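PDB 3O0H: glutathione reductase from Bartonella henselae, which probably catalyses the NADPH-dependent reduction of glutathione disulfide to glutathione, using a bound FAD as the redox cofactor. Local coordinates for residues V52-E57 against V129-S134; D26-V31 against S154-L159. All coordinates share one frame; numbering follows the deposited sequence.

Contact 1 of 2, residues V52-E57 against V129-S134; sequences VAIAEE and VHIYES. With FAD (flavin-adenine dinucleotide), chain H.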
loop_
_atom_site.group_PDB
_atom_site.type_symbol
_atom_site.label_atom_id
_atom_site.label_comp_id
_atom_site.label_asym_id
_atom_site.label_seq_id
_atom_site.Cartn_x
_atom_site.Cartn_y
_atom_site.Cartn_z
ATOM N N VAL B 52 32.739 -22.118 8.235
ATOM C CA VAL B 52 31.728 -21.592 9.173
ATOM C C VAL B 52 30.868 -22.761 9.645
ATOM O O VAL B 52 30.595 -23.690 8.879
ATOM C CB VAL B 52 30.830 -20.545 8.453
ATOM C CG1 VAL B 52 29.759 -20.000 9.409
ATOM C CG2 VAL B 52 31.652 -19.429 7.799
ATOM N N ALA B 53 30.458 -22.716 10.895
ATOM C CA ALA B 53 29.501 -23.657 11.474
ATOM C C ALA B 53 28.390 -22.854 12.096
ATOM O O ALA B 53 28.601 -21.709 12.501
ATOM C CB ALA B 53 30.170 -24.547 12.557
ATOM N N ILE B 54 27.197 -23.435 12.151
ATOM C CA ILE B 54 26.069 -22.795 12.819
ATOM C C ILE B 54 25.372 -23.873 13.665
ATOM O O ILE B 54 25.192 -25.016 13.205
ATOM C CB ILE B 54 25.097 -22.114 11.826
ATOM C CG1 ILE B 54 24.040 -21.246 12.560
ATOM C CG2 ILE B 54 24.466 -23.189 10.844
ATOM C CD1 ILE B 54 23.357 -20.174 11.653
ATOM N N ALA B 55 25.007 -23.493 14.890
ATOM C CA ALA B 55 24.263 -24.375 15.777
ATOM C C ALA B 55 22.854 -23.860 15.840
ATOM O O ALA B 55 22.645 -22.659 16.053
ATOM C CB ALA B 55 24.901 -24.437 17.197
ATOM N N GLU B 56 21.906 -24.783 15.689
ATOM C CA GLU B 56 20.467 -24.510 15.860
ATOM C C GLU B 56 19.817 -25.600 16.684
ATOM O O GLU B 56 19.794 -26.785 16.288
ATOM C CB GLU B 56 19.773 -24.423 14.503
ATOM C CG GLU B 56 18.277 -24.143 14.570
ATOM C CD GLU B 56 17.913 -23.012 15.522
ATOM O OE1 GLU B 56 18.352 -21.855 15.298
ATOM O OE2 GLU B 56 17.171 -23.294 16.463
ATOM N N GLU B 57 19.302 -25.221 17.846
ATOM C CA GLU B 57 18.735 -26.193 18.774
ATOM C C GLU B 57 17.300 -26.595 18.441
ATOM O O GLU B 57 16.807 -27.600 18.976
ATOM C CB GLU B 57 18.804 -25.681 20.228
ATOM C CG GLU B 57 17.936 -24.436 20.518
ATOM C CD GLU B 57 18.095 -23.861 21.916
ATOM O OE1 GLU B 57 18.796 -24.423 22.772
ATOM O OE2 GLU B 57 17.429 -22.863 22.181
ATOM N N VAL B 129 28.277 -23.941 4.863
ATOM C CA VAL B 129 28.190 -23.837 6.310
ATOM C C VAL B 129 27.786 -25.195 6.898
ATOM O O VAL B 129 26.807 -25.791 6.415
ATOM C CB VAL B 129 27.142 -22.781 6.693
ATOM C CG1 VAL B 129 26.950 -22.716 8.241
ATOM C CG2 VAL B 129 27.559 -21.430 6.110
ATOM N N HIS B 130 28.507 -25.690 7.912
ATOM C CA HIS B 130 28.109 -26.930 8.562
ATOM C C HIS B 130 27.061 -26.663 9.648
ATOM O O HIS B 130 27.312 -25.854 10.530
ATOM C CB HIS B 130 29.263 -27.693 9.175
ATOM C CG HIS B 130 28.844 -29.057 9.649
ATOM N ND1 HIS B 130 28.703 -30.127 8.792
ATOM C CD2 HIS B 130 28.453 -29.503 10.869
ATOM C CE1 HIS B 130 28.273 -31.182 9.466
ATOM N NE2 HIS B 130 28.104 -30.825 10.731
ATOM N N ILE B 131 25.904 -27.336 9.544
ATOM C CA ILE B 131 24.769 -27.158 10.456
ATOM C C ILE B 131 24.848 -28.217 11.550
ATOM O O ILE B 131 24.772 -29.414 11.260
ATOM C CB ILE B 131 23.400 -27.293 9.740
ATOM C CG1 ILE B 131 23.196 -26.163 8.716
ATOM C CG2 ILE B 131 22.235 -27.226 10.737
ATOM C CD1 ILE B 131 22.009 -26.383 7.801
ATOM N N TYR B 132 25.030 -27.768 12.797
ATOM C CA TYR B 132 24.958 -28.649 13.952
ATOM C C TYR B 132 23.562 -28.542 14.561
ATOM O O TYR B 132 23.173 -27.466 15.078
ATOM C CB TYR B 132 26.017 -28.241 14.991
ATOM C CG TYR B 132 27.436 -28.555 14.565
ATOM C CD1 TYR B 132 27.891 -29.872 14.494
ATOM C CD2 TYR B 132 28.334 -27.544 14.261
ATOM C CE1 TYR B 132 29.206 -30.163 14.126
ATOM C CE2 TYR B 132 29.673 -27.823 13.893
ATOM C CZ TYR B 132 30.099 -29.139 13.808
ATOM O OH TYR B 132 31.410 -29.414 13.413
ATOM N N GLU B 133 22.816 -29.644 14.543
ATOM C CA GLU B 133 21.437 -29.626 15.045
ATOM C C GLU B 133 21.452 -29.924 16.563
ATOM O O GLU B 133 21.108 -31.020 17.038
ATOM C CB GLU B 133 20.592 -30.616 14.250
ATOM C CG GLU B 133 20.496 -30.217 12.744
ATOM C CD GLU B 133 19.545 -31.118 11.978
ATOM O OE1 GLU B 133 19.545 -32.323 12.239
ATOM O OE2 GLU B 133 18.757 -30.610 11.162
ATOM N N SER B 134 21.893 -28.920 17.307
ATOM C CA SER B 134 22.063 -29.013 18.746
ATOM C C SER B 134 22.167 -27.625 19.319
ATOM O O SER B 134 22.570 -26.686 18.641
ATOM C CB SER B 134 23.349 -29.773 19.059
ATOM O OG SER B 134 23.567 -29.939 20.447
HETATM P PA FAD H . 15.834 -15.551 16.372
HETATM O O1A FAD H . 14.870 -15.680 17.511
HETATM O O2A FAD H . 15.184 -15.421 15.021
HETATM O O5B FAD H . 16.884 -16.755 16.318
HETATM C C5B FAD H . 17.552 -17.276 17.447
HETATM C C4B FAD H . 17.762 -18.747 17.151
HETATM O O4B FAD H . 18.720 -19.315 18.030
HETATM C C3B FAD H . 16.500 -19.592 17.286
HETATM O O3B FAD H . 16.295 -20.365 16.100
HETATM C C2B FAD H . 16.774 -20.495 18.474
HETATM O O2B FAD H . 16.187 -21.762 18.295
HETATM C C1B FAD H . 18.259 -20.628 18.476
HETATM N N9A FAD H . 19.017 -20.757 19.731
HETATM C C8A FAD H . 18.924 -19.985 20.851
HETATM N N7A FAD H . 19.897 -20.353 21.699
HETATM C C5A FAD H . 20.606 -21.357 21.103
HETATM C C6A FAD H . 21.735 -22.046 21.461
HETATM N N6A FAD H . 22.356 -21.863 22.636
HETATM N N1A FAD H . 22.237 -22.995 20.603
HETATM C C2A FAD H . 21.628 -23.202 19.388
HETATM N N3A FAD H . 20.533 -22.498 19.014
HETATM C C4A FAD H . 20.078 -21.564 19.861
HETATM N N1 FAD H . 9.533 -9.014 14.009
HETATM C C2 FAD H . 9.242 -8.221 12.917
HETATM O O2 FAD H . 10.106 -7.496 12.360
HETATM N N3 FAD H . 7.999 -8.224 12.421
HETATM C C4 FAD H . 6.988 -9.020 12.934
HETATM O O4 FAD H . 5.887 -8.976 12.371
HETATM C C4X FAD H . 7.272 -9.826 14.038
HETATM N N5 FAD H . 6.326 -10.649 14.584
HETATM C C5X FAD H . 6.686 -11.462 15.659
HETATM C C6 FAD H . 5.708 -12.274 16.208
HETATM C C7 FAD H . 6.008 -13.116 17.271
HETATM C C7M FAD H . 4.904 -13.998 17.826
HETATM C C8 FAD H . 7.291 -13.146 17.781
HETATM C C8M FAD H . 7.634 -14.025 18.966
HETATM C C9 FAD H . 8.270 -12.313 17.253
HETATM C C9A FAD H . 7.963 -11.460 16.187
HETATM N N10 FAD H . 8.905 -10.620 15.619
HETATM C C10 FAD H . 8.570 -9.832 14.547
HETATM C "C1'" FAD H . 10.292 -10.539 16.122
HETATM C "C2'" FAD H . 11.279 -11.371 15.343
HETATM O "O2'" FAD H . 10.890 -12.729 15.426
HETATM C "C3'" FAD H . 12.639 -11.183 15.962
HETATM O "O3'" FAD H . 12.979 -9.823 16.165
HETATM C "C4'" FAD H . 13.687 -11.926 15.164
HETATM O "O4'" FAD H . 13.297 -13.299 15.072
HETATM C "C5'" FAD H . 15.047 -11.847 15.846
HETATM O "O5'" FAD H . 16.054 -12.503 15.043
HETATM P P FAD H . 17.296 -13.130 15.845
HETATM O O1P FAD H . 18.335 -13.621 14.861
HETATM O O2P FAD H . 17.820 -12.116 16.838
HETATM O O3P FAD H . 16.759 -14.301 16.767
#
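Y132, on an edge strand, turns the rim of its ring to A53 of the neighbouring strand, CE2 of Y132 lying 3.6 Å from CB of A53, which sits near the ring plane. One face of the same ring is taken by H130, whose CD2 stands 3.3 Å above the plane of the Y132 ring, over its centre. Strands 52-55 and 130-132 run parallel, and their backbones are laced by four bonds that alternate in direction: H130 N to V52 O, I54 N to H130 O, Y132 N to I54 O (2.8 Å, 168° at the hydrogen) and E56 N to Y132 O. On the I54 face, CG2 of I54 reaches CG1 of V129 at 3.6 Å and CG1 of I131 at 3.9 Å; I54 and I131 lie side by side, with helix 102-126 packed over both. Beyond the strand end, E56 holds the adenosine ribose of FAD in a two-pronged grip. O2B of FAD donates to E56 OE2 at 2.6 Å, and O3B of FAD donates to E56 OE1 at 2.7 Å. Rotation about CB-CG (chi2 47°) bends the E56 chain to present both oxygens, which also accept from the amides of Y58 and S34. An acidic residue at the end of the second strand is characteristic of FAD- and NAD-binding Rossmann folds, and its paired acceptors imply recognition of both ribose hydroxyls.

Contact 2 of 2, residues D26-V31 against S154-L159; sequences DFDLFV and SAEKIL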
loop_
_atom_site.group_PDB
_atom_site.type_symbol
_atom_site.label_atom_id
_atom_site.label_comp_id
_atom_site.label_asym_id
_atom_site.label_seq_id
_atom_site.Cartn_x
_atom_site.Cartn_y
_atom_site.Cartn_z
ATOM N N ASP B 26 38.789 -25.302 14.663
ATOM C CA ASP B 26 37.985 -26.136 13.792
ATOM C C ASP B 26 37.272 -25.287 12.738
ATOM O O ASP B 26 37.120 -25.723 11.619
ATOM C CB ASP B 26 36.921 -26.950 14.561
ATOM C CG ASP B 26 37.513 -27.938 15.544
ATOM O OD1 ASP B 26 38.540 -28.572 15.228
ATOM O OD2 ASP B 26 36.943 -28.036 16.648
ATOM N N PHE B 27 36.857 -24.075 13.085
ATOM C CA PHE B 27 36.153 -23.183 12.145
ATOM C C PHE B 27 36.654 -21.750 12.276
ATOM O O PHE B 27 37.105 -21.353 13.339
ATOM C CB PHE B 27 34.629 -23.193 12.380
ATOM C CG PHE B 27 34.003 -24.480 12.124
ATOM C CD1 PHE B 27 33.557 -24.813 10.851
ATOM C CD2 PHE B 27 33.859 -25.408 13.158
ATOM C CE1 PHE B 27 32.952 -26.064 10.604
ATOM C CE2 PHE B 27 33.297 -26.683 12.900
ATOM C CZ PHE B 27 32.849 -27.004 11.643
ATOM N N ASP B 28 36.536 -20.981 11.189
ATOM C CA ASP B 28 36.871 -19.546 11.211
ATOM C C ASP B 28 35.815 -18.769 12.014
ATOM O O ASP B 28 36.126 -17.789 12.724
ATOM C CB ASP B 28 36.944 -18.952 9.799
ATOM C CG ASP B 28 38.038 -19.570 8.938
ATOM O OD1 ASP B 28 39.151 -19.784 9.449
ATOM O OD2 ASP B 28 37.745 -19.834 7.751
ATOM N N LEU B 29 34.574 -19.245 11.908
ATOM C CA LEU B 29 33.426 -18.638 12.539
ATOM C C LEU B 29 32.423 -19.704 12.929
ATOM O O LEU B 29 32.033 -20.563 12.097
ATOM C CB LEU B 29 32.747 -17.675 11.567
ATOM C CG LEU B 29 31.461 -17.012 12.059
ATOM C CD1 LEU B 29 31.758 -16.070 13.215
ATOM C CD2 LEU B 29 30.821 -16.272 10.888
ATOM N N PHE B 30 31.967 -19.608 14.171
ATOM C CA PHE B 30 30.881 -20.436 14.718
ATOM C C PHE B 30 29.762 -19.500 15.113
ATOM O O PHE B 30 29.936 -18.622 15.986
ATOM C CB PHE B 30 31.338 -21.230 15.943
ATOM C CG PHE B 30 30.401 -22.321 16.376
ATOM C CD1 PHE B 30 29.209 -22.019 17.008
ATOM C CD2 PHE B 30 30.737 -23.667 16.179
ATOM C CE1 PHE B 30 28.343 -23.039 17.476
ATOM C CE2 PHE B 30 29.905 -24.663 16.594
ATOM C CZ PHE B 30 28.678 -24.354 17.266
ATOM N N VAL B 31 28.592 -19.746 14.533
ATOM C CA VAL B 31 27.409 -18.914 14.800
ATOM C C VAL B 31 26.455 -19.688 15.702
ATOM O O VAL B 31 26.097 -20.824 15.387
ATOM C CB VAL B 31 26.734 -18.486 13.517
ATOM C CG1 VAL B 31 25.469 -17.595 13.801
ATOM C CG2 VAL B 31 27.739 -17.741 12.628
ATOM N N SER B 154 35.947 -25.935 18.256
ATOM C CA SER B 154 36.620 -24.668 18.453
ATOM C C SER B 154 36.450 -23.733 17.271
ATOM O O SER B 154 36.257 -24.171 16.133
ATOM C CB SER B 154 38.107 -24.865 18.714
ATOM O OG SER B 154 38.738 -25.326 17.526
ATOM N N ALA B 155 36.595 -22.444 17.541
ATOM C CA ALA B 155 36.410 -21.428 16.514
ATOM C C ALA B 155 37.194 -20.172 16.804
ATOM O O ALA B 155 37.341 -19.753 17.960
ATOM C CB ALA B 155 34.903 -21.086 16.335
ATOM N N GLU B 156 37.678 -19.564 15.735
ATOM C CA GLU B 156 38.440 -18.353 15.865
ATOM C C GLU B 156 37.574 -17.203 16.276
ATOM O O GLU B 156 37.990 -16.419 17.108
ATOM C CB GLU B 156 39.138 -17.989 14.538
ATOM C CG GLU B 156 40.048 -16.775 14.655
ATOM C CD GLU B 156 40.942 -16.590 13.417
ATOM O OE1 GLU B 156 40.758 -17.299 12.379
ATOM O OE2 GLU B 156 41.853 -15.731 13.495
ATOM N N LYS B 157 36.432 -17.071 15.609
ATOM C CA LYS B 157 35.458 -16.022 15.833
ATOM C C LYS B 157 34.162 -16.702 16.211
ATOM O O LYS B 157 33.847 -17.763 15.694
ATOM C CB LYS B 157 35.238 -15.170 14.594
ATOM C CG LYS B 157 36.410 -14.284 14.206
ATOM C CD LYS B 157 36.121 -13.535 12.879
ATOM C CE LYS B 157 37.266 -12.647 12.419
ATOM N NZ LYS B 157 38.571 -13.295 12.386
ATOM N N ILE B 158 33.437 -16.105 17.135
ATOM C CA ILE B 158 32.115 -16.638 17.544
ATOM C C ILE B 158 31.061 -15.529 17.491
ATOM O O ILE B 158 31.313 -14.423 17.999
ATOM C CB ILE B 158 32.168 -17.305 18.945
ATOM C CG1 ILE B 158 33.109 -18.521 18.948
ATOM C CG2 ILE B 158 30.803 -17.790 19.394
ATOM C CD1 ILE B 158 33.559 -18.863 20.290
ATOM N N LEU B 159 29.899 -15.850 16.886
ATOM C CA LEU B 159 28.770 -14.930 16.773
ATOM C C LEU B 159 27.590 -15.439 17.597
ATOM O O LEU B 159 27.084 -16.528 17.360
ATOM C CB LEU B 159 28.317 -14.760 15.308
ATOM C CG LEU B 159 27.127 -13.826 15.107
ATOM C CD1 LEU B 159 27.489 -12.376 15.627
ATOM C CD2 LEU B 159 26.674 -13.800 13.651
HETATM O O HOH W 1 37.840 -15.969 11.502
#
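CB of F30 meets CB of A155 at 3.6 Å on one face of the parallel pairing, where the F30 ring leads away from segment 154-159 toward A53 and A55 of strand 52-55. CG of F30 lies anti to the F30 backbone N (chi1 -167°), which leaves CB to make the contact with A155. On the other face V31 and L159 lie side by side, CG1 of V31 4.0 Å from CD2 of L159, and CD1 of L29 touches CB of K157 at 3.8 Å, the two side chains crossing at about a right angle. A41, A42 and A45 of helix 36-47 line this face. Strand 27-32 is the central strand of the Rossmann-type FAD-binding sheet, and it runs into what is probably the glycine-rich, GxGxxG-type turn leading to helix 36-47; strand 158-160 flanks it, opposite strand 52-55. The chain bends at D28 and at E156-K157, and the pairing carries on past both corners, where strand 152-155 belongs to a separate antiparallel sheet. Backbone bonds follow the whole length: L159 N to F30 O, F30 N to K157 O, K157 N to D28 O, E156 N to F27 O and F27 N to S154 O. The K157 amide comes in above the D28 carbonyl plane, 38° out of it. A water bridges the corner, donating to D28 O at 2.8 Å and accepting from K157 NZ at 2.9 Å, with a weak bond to E156 OE1. At the outer end D26 and S154 clasp each other: S154 N donates to D26 OD2 at 2.8 Å, nearly straight at 173°, while D26 N donates to S154 OG at 2.9 Å.

Contact 1 joins 130-132 to 52-55 and contact 2 joins 27-32 to 158-160 in one parallel sheet, their centres 11 Å apart; contact 2 reaches on to strand 152-155 of a separate antiparallel sheet. Strands 52-55 and 27-32 are direct neighbours, so backbone bonds between A53 and both L29 and V31 tie the contacts together, and the Y132 hydroxyl packs against the F27 ring. Along the chain contact 1 is nested within the loop closed by contact 2. Helix 36-47 touches both contacts, whereas helix 102-126 packs on contact 1. The sheet thus brings the probable glycine-rich turn after 27-32, consistent with FAD binding, beside E56, which grips the FAD ribose.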